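Local coordinates for protein D-aminoacyl-tRNA deacylase (Archaeoglobus fulgidus, PDB 1YQE) that probably hydrolyses D-aminoacyl-tRNAs to free tRNA and D-amino acids with the help of zinc, removing mischarged tRNAs that would otherwise be toxic, at residues F89-S94 against F136-T141; S113-K118 against E184-N189. All coordinates share one frame; numbering follows the deposited sequence.

Contact 1 (F89-S94 against F136-T141); sequences FTVHVS and FTMEVT
Phe89 lies beside Phe136 in a parallel pairing in which strands 89-92 and 136-138 run 5.0 Å apart at their closest, their directions 18° from each other. This is the edge of the mixed β-sheet: 135-138 is its outermost strand on this side, and helix 114-125 makes the connection from 88-92, a β-α-β crossover. Between the two segments run two backbone bonds, Thr137 N to Phe89 O at 3.1 Å and Glu139 N to Val91 O at 2.9 Å. On the side of the sheet that faces the helix, Val91 puts CG2 at the edge of the Phe136 ring, 3.9 Å from CE1, while its CB packs against Met138 SD. Phe136 CG is anti to the backbone N (chi1 165°), beside the carbonyl carbon; CD1 of its ring lies close to the carbonyl oxygen of Phe89. On the other side, Glu139 reaches back with an extended chain, and Thr90 OG1 gives its proton to OE2 over 2.5 Å, on the anti side of the carboxylate and 16° out of its plane. His142 holds OE1, and Glu156, a residue of the pyrophosphate pocket, brings a second carboxylate close to OE2. An alanine at Glu139 would probably leave the Thr90 hydroxyl and His142 without this acceptor and open a gap beside the Thr90 methyl. Bound pyrophosphate lies about 5 Å from the His92 side chain. Beyond the strands a water bridges the segments, accepting from Val93 N at 3.0 Å and lying 2.9 Å from Thr141 OG1, which is also hydrogen-bonded to His216 ND1.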
ATOM      1  N   PHE A  89      10.148   6.507  -3.249  1.00 16.91           N
ATOM      2  CA  PHE A  89       9.366   6.153  -2.071  1.00 17.58           C
ATOM      3  C   PHE A  89       8.128   5.552  -2.736  1.00 14.66           C
ATOM      4  O   PHE A  89       7.555   6.177  -3.622  1.00 16.08           O
ATOM      5  CB  PHE A  89       8.943   7.402  -1.292  1.00 16.49           C
ATOM      6  CG  PHE A  89      10.068   8.097  -0.585  1.00 19.12           C
ATOM      7  CD1 PHE A  89      10.742   7.473   0.458  1.00 20.94           C
ATOM      8  CD2 PHE A  89      10.432   9.393  -0.941  1.00 19.73           C
ATOM      9  CE1 PHE A  89      11.767   8.128   1.144  1.00 22.19           C
ATOM     10  CE2 PHE A  89      11.453  10.058  -0.260  1.00 18.84           C
ATOM     11  CZ  PHE A  89      12.120   9.423   0.783  1.00 20.09           C
ATOM     12  N   THR A  90       7.713   4.354  -2.346  1.00 14.99           N
ATOM     13  CA  THR A  90       6.533   3.785  -2.982  1.00 14.37           C
ATOM     14  C   THR A  90       5.482   3.288  -2.005  1.00 14.36           C
ATOM     15  O   THR A  90       5.744   3.095  -0.816  1.00 14.52           O
ATOM     16  CB  THR A  90       6.887   2.608  -3.923  1.00 16.65           C
ATOM     17  OG1 THR A  90       7.264   1.467  -3.141  1.00 16.57           O
ATOM     18  CG2 THR A  90       8.037   2.987  -4.852  1.00 14.09           C
ATOM     19  N   VAL A  91       4.278   3.112  -2.535  1.00 13.57           N
ATOM     20  CA  VAL A  91       3.145   2.600  -1.786  1.00 13.39           C
ATOM     21  C   VAL A  91       2.385   1.654  -2.706  1.00 13.84           C
ATOM     22  O   VAL A  91       2.215   1.931  -3.899  1.00 14.04           O
ATOM     23  CB  VAL A  91       2.185   3.727  -1.340  1.00 13.39           C
ATOM     24  CG1 VAL A  91       0.933   3.128  -0.708  1.00 13.73           C
ATOM     25  CG2 VAL A  91       2.882   4.635  -0.337  1.00 13.26           C
ATOM     26  N   HIS A  92       1.956   0.525  -2.153  1.00 13.39           N
ATOM     27  CA  HIS A  92       1.179  -0.445  -2.910  1.00 13.27           C
ATOM     28  C   HIS A  92       0.589  -1.466  -1.956  1.00 12.90           C
ATOM     29  O   HIS A  92       1.033  -1.598  -0.813  1.00 14.66           O
ATOM     30  CB  HIS A  92       2.040  -1.175  -3.949  1.00 13.61           C
ATOM     31  CG  HIS A  92       2.833  -2.321  -3.392  1.00 15.33           C
ATOM     32  ND1 HIS A  92       4.071  -2.160  -2.806  1.00 14.35           N
ATOM     33  CD2 HIS A  92       2.569  -3.651  -3.350  1.00 13.59           C
ATOM     34  CE1 HIS A  92       4.536  -3.339  -2.431  1.00 14.67           C
ATOM     35  NE2 HIS A  92       3.644  -4.261  -2.749  1.00 14.80           N
ATOM     36  N   VAL A  93      -0.427  -2.177  -2.428  1.00 15.07           N
ATOM     37  CA  VAL A  93      -1.058  -3.218  -1.635  1.00 14.13           C
ATOM     38  C   VAL A  93      -0.707  -4.523  -2.341  1.00 14.81           C
ATOM     39  O   VAL A  93      -0.703  -4.588  -3.568  1.00 15.63           O
ATOM     40  CB  VAL A  93      -2.587  -3.032  -1.583  1.00 15.25           C
ATOM     41  CG1 VAL A  93      -3.231  -4.190  -0.842  1.00 15.15           C
ATOM     42  CG2 VAL A  93      -2.919  -1.721  -0.877  1.00 14.58           C
ATOM     43  N   SER A  94      -0.387  -5.549  -1.566  1.00 14.45           N
ATOM     44  CA  SER A  94      -0.021  -6.841  -2.130  1.00 14.72           C
ATOM     45  C   SER A  94      -1.234  -7.588  -2.686  1.00 14.88           C
ATOM     46  O   SER A  94      -2.381  -7.320  -2.307  1.00 12.15           O
ATOM     47  CB  SER A  94       0.704  -7.679  -1.067  1.00 14.66           C
ATOM     48  OG  SER A  94       0.001  -7.684   0.162  1.00 15.25           O
ATOM     49  N   PHE A 136       8.309  10.341  -5.472  1.00 21.73           N
ATOM     50  CA  PHE A 136       7.278   9.450  -4.960  1.00 18.97           C
ATOM     51  C   PHE A 136       6.492   8.842  -6.108  1.00 17.57           C
ATOM     52  O   PHE A 136       6.263   9.485  -7.129  1.00 16.49           O
ATOM     53  CB  PHE A 136       6.274  10.173  -4.064  1.00 18.94           C
ATOM     54  CG  PHE A 136       5.025   9.372  -3.830  1.00 16.40           C
ATOM     55  CD1 PHE A 136       5.054   8.244  -3.014  1.00 17.48           C
ATOM     56  CD2 PHE A 136       3.852   9.675  -4.507  1.00 16.86           C
ATOM     57  CE1 PHE A 136       3.936   7.426  -2.883  1.00 16.01           C
ATOM     58  CE2 PHE A 136       2.725   8.862  -4.384  1.00 17.10           C
ATOM     59  CZ  PHE A 136       2.773   7.732  -3.567  1.00 16.17           C
ATOM     60  N   THR A 137       6.060   7.601  -5.925  1.00 17.93           N
ATOM     61  CA  THR A 137       5.266   6.939  -6.935  1.00 14.97           C
ATOM     62  C   THR A 137       4.493   5.777  -6.337  1.00 16.78           C
ATOM     63  O   THR A 137       4.940   5.124  -5.389  1.00 16.23           O
ATOM     64  CB  THR A 137       6.138   6.403  -8.095  1.00 19.81           C
ATOM     65  OG1 THR A 137       5.289   5.964  -9.164  1.00 18.53           O
ATOM     66  CG2 THR A 137       6.996   5.233  -7.631  1.00 18.34           C
ATOM     67  N   MET A 138       3.307   5.547  -6.876  1.00 17.13           N
ATOM     68  CA  MET A 138       2.501   4.430  -6.443  1.00 17.82           C
ATOM     69  C   MET A 138       3.052   3.253  -7.231  1.00 18.95           C
ATOM     70  O   MET A 138       3.777   3.438  -8.215  1.00 17.51           O
ATOM     71  CB  MET A 138       1.040   4.629  -6.840  1.00 17.91           C
ATOM     72  CG  MET A 138       0.274   5.637  -6.015  1.00 17.33           C
ATOM     73  SD  MET A 138       0.109   5.113  -4.302  1.00 16.43           S
ATOM     74  CE  MET A 138      -1.068   3.767  -4.469  1.00 14.59           C
ATOM     75  N   GLU A 139       2.738   2.051  -6.769  1.00 18.56           N
ATOM     76  CA  GLU A 139       3.109   0.829  -7.463  1.00 18.23           C
ATOM     77  C   GLU A 139       1.773   0.126  -7.596  1.00 17.59           C
ATOM     78  O   GLU A 139       0.936   0.216  -6.698  1.00 16.38           O
ATOM     79  CB  GLU A 139       4.042  -0.044  -6.629  1.00 21.72           C
ATOM     80  CG  GLU A 139       5.510   0.302  -6.707  1.00 26.01           C
ATOM     81  CD  GLU A 139       6.357  -0.678  -5.923  1.00 27.15           C
ATOM     82  OE1 GLU A 139       6.329  -1.882  -6.258  1.00 29.80           O
ATOM     83  OE2 GLU A 139       7.047  -0.253  -4.970  1.00 29.50           O
ATOM     84  N   VAL A 140       1.546  -0.549  -8.715  1.00 16.91           N
ATOM     85  CA  VAL A 140       0.293  -1.265  -8.888  1.00 15.93           C
ATOM     86  C   VAL A 140       0.291  -2.430  -7.908  1.00 16.44           C
ATOM     87  O   VAL A 140       1.311  -2.727  -7.280  1.00 17.01           O
ATOM     88  CB  VAL A 140       0.160  -1.824 -10.319  1.00 14.89           C
ATOM     89  CG1 VAL A 140       0.065  -0.680 -11.316  1.00 15.66           C
ATOM     90  CG2 VAL A 140       1.352  -2.715 -10.635  1.00 16.74           C
ATOM     91  N   THR A 141      -0.856  -3.082  -7.764  1.00 16.03           N
ATOM     92  CA  THR A 141      -0.966  -4.236  -6.884  1.00 15.52           C
ATOM     93  C   THR A 141      -0.139  -5.364  -7.488  1.00 14.99           C
ATOM     94  O   THR A 141      -0.271  -5.665  -8.670  1.00 14.30           O
ATOM     95  CB  THR A 141      -2.424  -4.703  -6.765  1.00 14.77           C
ATOM     96  OG1 THR A 141      -3.185  -3.694  -6.091  1.00 17.14           O
ATOM     97  CG2 THR A 141      -2.517  -6.007  -5.996  1.00 17.08           C
TER
HETATM   98  O   HOH W   1      -1.952  -1.345  -4.898  1.00 22.37           O

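Contact 2 (S113-K118 against E184-N189); sequences SPQTMK and EKMDWN
Gln115 and Trp188 meet through a pair of hydrogen bonds in which the glutamine side-chain amide matches the tryptophan backbone. OE1 accepts from Trp188 N at 2.9 Å, and NE2 donates to Trp188 O at 3.2 Å with an almost straight N-H...O angle of 175°. Because that oxygen lies nearly in the amide plane of Gln115, the two bonds together fix the rotation of the amide group. The chain of Gln115 bends at chi2 (-55°), which turns CD toward the backbone of Met186 to Trp188. OE1 also sits at the edge of the indole, 3.1 Å from CD1, and Met186 lays its sulfur SD 4.0 Å from Gln115 CB.

One turn along the helix, Lys118 crosses Trp188 at about a right angle. Its CG stands over the five-membered ring, 3.4 Å from the centroid and 3° off the ring normal, a clear CH-pi contact. The opposite face of the indole carries Lys185 CE, offset toward the rim, so the ring is sandwiched between two lysine chains. Lys185 NZ goes on to a salt bridge with Asp187 OD1, at 2.7 Å. Lys118 NZ is bound by the carbonyl oxygens of Met207, Thr210 and Phe212, and any cation-pi attraction to the indole is at most weak. Asn119 accepts from Trp188 NE1 and donates to Lys185 O, a further tie from the same helix. Overall this is the docking of the start of helix 114-125 on the loop that leads into strand 189-194 of the four-stranded parallel sheet.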
ATOM      1  N   SER A 113      -5.752  -0.647   2.685  1.00 13.87           N
ATOM      2  CA  SER A 113      -6.034   0.335   3.735  1.00 16.15           C
ATOM      3  C   SER A 113      -5.941   1.688   3.029  1.00 14.50           C
ATOM      4  O   SER A 113      -5.013   2.467   3.262  1.00 18.50           O
ATOM      5  CB  SER A 113      -4.989   0.237   4.850  1.00 15.65           C
ATOM      6  OG  SER A 113      -5.387   0.980   5.991  1.00 16.98           O
ATOM      7  N   PRO A 114      -6.913   1.977   2.149  1.00 16.45           N
ATOM      8  CA  PRO A 114      -7.021   3.201   1.342  1.00 15.14           C
ATOM      9  C   PRO A 114      -6.876   4.536   2.058  1.00 14.27           C
ATOM     10  O   PRO A 114      -6.204   5.439   1.556  1.00 11.98           O
ATOM     11  CB  PRO A 114      -8.387   3.056   0.671  1.00 15.39           C
ATOM     12  CG  PRO A 114      -8.561   1.575   0.579  1.00 16.11           C
ATOM     13  CD  PRO A 114      -8.090   1.119   1.929  1.00 15.02           C
ATOM     14  N   GLN A 115      -7.509   4.670   3.218  1.00 14.57           N
ATOM     15  CA  GLN A 115      -7.435   5.928   3.957  1.00 14.67           C
ATOM     16  C   GLN A 115      -6.031   6.223   4.465  1.00 14.72           C
ATOM     17  O   GLN A 115      -5.497   7.317   4.241  1.00 15.45           O
ATOM     18  CB  GLN A 115      -8.422   5.913   5.130  1.00 13.47           C
ATOM     19  CG  GLN A 115      -9.873   5.667   4.720  1.00 13.48           C
ATOM     20  CD  GLN A 115     -10.383   6.654   3.678  1.00 11.97           C
ATOM     21  OE1 GLN A 115     -10.107   7.854   3.750  1.00 11.84           O
ATOM     22  NE2 GLN A 115     -11.151   6.153   2.713  1.00  9.23           N
ATOM     23  N   THR A 116      -5.427   5.249   5.140  1.00 11.99           N
ATOM     24  CA  THR A 116      -4.090   5.419   5.684  1.00 14.43           C
ATOM     25  C   THR A 116      -3.062   5.602   4.574  1.00 14.26           C
ATOM     26  O   THR A 116      -2.146   6.416   4.697  1.00 12.59           O
ATOM     27  CB  THR A 116      -3.697   4.230   6.570  1.00 13.89           C
ATOM     28  OG1 THR A 116      -4.615   4.147   7.667  1.00 17.36           O
ATOM     29  CG2 THR A 116      -2.288   4.408   7.114  1.00 13.45           C
ATOM     30  N   MET A 117      -3.212   4.848   3.492  1.00 12.11           N
ATOM     31  CA  MET A 117      -2.297   4.995   2.371  1.00 11.76           C
ATOM     32  C   MET A 117      -2.335   6.456   1.911  1.00 12.58           C
ATOM     33  O   MET A 117      -1.294   7.059   1.651  1.00 14.17           O
ATOM     34  CB  MET A 117      -2.721   4.092   1.222  1.00 13.58           C
ATOM     35  CG  MET A 117      -2.595   2.616   1.524  1.00 12.33           C
ATOM     36  SD  MET A 117      -3.528   1.655   0.327  1.00 15.85           S
ATOM     37  CE  MET A 117      -2.520   1.905  -1.160  1.00 11.98           C
ATOM     38  N   LYS A 118      -3.540   7.016   1.821  1.00 11.37           N
ATOM     39  CA  LYS A 118      -3.717   8.401   1.384  1.00 12.35           C
ATOM     40  C   LYS A 118      -3.081   9.394   2.348  1.00 12.50           C
ATOM     41  O   LYS A 118      -2.354  10.293   1.936  1.00 10.44           O
ATOM     42  CB  LYS A 118      -5.209   8.732   1.236  1.00 10.58           C
ATOM     43  CG  LYS A 118      -5.509  10.167   0.773  1.00  9.45           C
ATOM     44  CD  LYS A 118      -5.050  10.424  -0.674  1.00  6.96           C
ATOM     45  CE  LYS A 118      -5.558  11.772  -1.194  1.00 10.98           C
ATOM     46  NZ  LYS A 118      -5.244  11.984  -2.643  1.00 11.70           N
ATOM     47  N   GLU A 184      -6.871  11.884  11.210  1.00 18.43           N
ATOM     48  CA  GLU A 184      -8.279  11.686  11.494  1.00 19.16           C
ATOM     49  C   GLU A 184      -9.171  11.603  10.256  1.00 18.56           C
ATOM     50  O   GLU A 184     -10.227  10.979  10.295  1.00 17.97           O
ATOM     51  CB  GLU A 184      -8.765  12.786  12.435  1.00 22.97           C
ATOM     52  CG  GLU A 184      -8.024  12.750  13.758  1.00 27.69           C
ATOM     53  CD  GLU A 184      -8.561  13.733  14.764  1.00 30.48           C
ATOM     54  OE1 GLU A 184      -8.405  14.954  14.548  1.00 33.67           O
ATOM     55  OE2 GLU A 184      -9.141  13.276  15.770  1.00 30.09           O
ATOM     56  N   LYS A 185      -8.751  12.214   9.153  1.00 18.95           N
ATOM     57  CA  LYS A 185      -9.562  12.179   7.940  1.00 19.51           C
ATOM     58  C   LYS A 185      -9.545  10.776   7.333  1.00 20.04           C
ATOM     59  O   LYS A 185      -8.502  10.289   6.882  1.00 19.86           O
ATOM     60  CB  LYS A 185      -9.059  13.218   6.933  1.00 18.99           C
ATOM     61  CG  LYS A 185      -9.929  13.359   5.687  1.00 19.25           C
ATOM     62  CD  LYS A 185      -9.566  14.626   4.924  1.00 18.54           C
ATOM     63  CE  LYS A 185     -10.348  14.747   3.620  1.00 22.84           C
ATOM     64  NZ  LYS A 185     -11.821  14.770   3.836  1.00 23.83           N
ATOM     65  N   MET A 186     -10.713  10.139   7.330  1.00 20.12           N
ATOM     66  CA  MET A 186     -10.879   8.779   6.821  1.00 20.52           C
ATOM     67  C   MET A 186     -12.017   8.703   5.810  1.00 19.05           C
ATOM     68  O   MET A 186     -12.614   7.640   5.628  1.00 19.18           O
ATOM     69  CB  MET A 186     -11.219   7.829   7.978  1.00 24.54           C
ATOM     70  CG  MET A 186     -10.297   7.891   9.174  1.00 26.85           C
ATOM     71  SD  MET A 186      -8.815   6.930   8.930  1.00 35.91           S
ATOM     72  CE  MET A 186      -9.480   5.274   9.068  1.00 29.25           C
ATOM     73  N   ASP A 187     -12.331   9.815   5.156  1.00 17.06           N
ATOM     74  CA  ASP A 187     -13.433   9.822   4.201  1.00 15.95           C
ATOM     75  C   ASP A 187     -13.023  10.195   2.779  1.00 15.30           C
ATOM     76  O   ASP A 187     -13.795  10.800   2.034  1.00 15.34           O
ATOM     77  CB  ASP A 187     -14.545  10.754   4.698  1.00 16.51           C
ATOM     78  CG  ASP A 187     -14.120  12.207   4.716  1.00 18.91           C
ATOM     79  OD1 ASP A 187     -12.910  12.460   4.854  1.00 18.40           O
ATOM     80  OD2 ASP A 187     -14.991  13.094   4.604  1.00 20.52           O
ATOM     81  N   TRP A 188     -11.805   9.825   2.402  1.00 15.71           N
ATOM     82  CA  TRP A 188     -11.332  10.087   1.054  1.00 14.05           C
ATOM     83  C   TRP A 188     -12.130   9.160   0.137  1.00 14.34           C
ATOM     84  O   TRP A 188     -12.521   8.067   0.549  1.00 13.24           O
ATOM     85  CB  TRP A 188      -9.841   9.754   0.926  1.00 13.34           C
ATOM     86  CG  TRP A 188      -8.948  10.581   1.796  1.00 14.65           C
ATOM     87  CD1 TRP A 188      -8.305  10.184   2.932  1.00 11.57           C
ATOM     88  CD2 TRP A 188      -8.592  11.949   1.588  1.00 13.77           C
ATOM     89  NE1 TRP A 188      -7.566  11.218   3.443  1.00 12.62           N
ATOM     90  CE2 TRP A 188      -7.722  12.316   2.635  1.00 13.30           C
ATOM     91  CE3 TRP A 188      -8.925  12.903   0.615  1.00 15.06           C
ATOM     92  CZ2 TRP A 188      -7.173  13.598   2.739  1.00 13.41           C
ATOM     93  CZ3 TRP A 188      -8.382  14.181   0.720  1.00 15.60           C
ATOM     94  CH2 TRP A 188      -7.515  14.515   1.775  1.00 16.24           C
ATOM     95  N   ASN A 189     -12.381   9.605  -1.092  1.00 13.92           N
ATOM     96  CA  ASN A 189     -13.102   8.797  -2.074  1.00 14.93           C
ATOM     97  C   ASN A 189     -12.181   7.627  -2.419  1.00 14.83           C
ATOM     98  O   ASN A 189     -10.990   7.826  -2.673  1.00 13.98           O
ATOM     99  CB  ASN A 189     -13.403   9.638  -3.315  1.00 17.06           C
ATOM    100  CG  ASN A 189     -14.332  10.801  -3.012  1.00 21.97           C
ATOM    101  OD1 ASN A 189     -15.453  10.602  -2.547  1.00 21.91           O
ATOM    102  ND2 ASN A 189     -13.867  12.021  -3.265  1.00 20.45           N
TER

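From the N terminus, the chain passes through strand 88-92, the first half of contact 1, and then into helix 114-125, whose start supplies the first half of contact 2. Strand 135-138 returns to pair with 88-92, so contact 1 closes a loop that contains the helix. Contact 2 closes later, when the loop after helix 167-182 comes back to the helix start; the segments therefore alternate and the two loops cross. Met117 connects them directly, its SD 3.6 Å from Val93 CG2 and its CE 3.7 Å from Val91 CG1. Through helix 114-125, the edge of the eight-stranded mixed sheet is tied to the entry of the four-stranded parallel sheet.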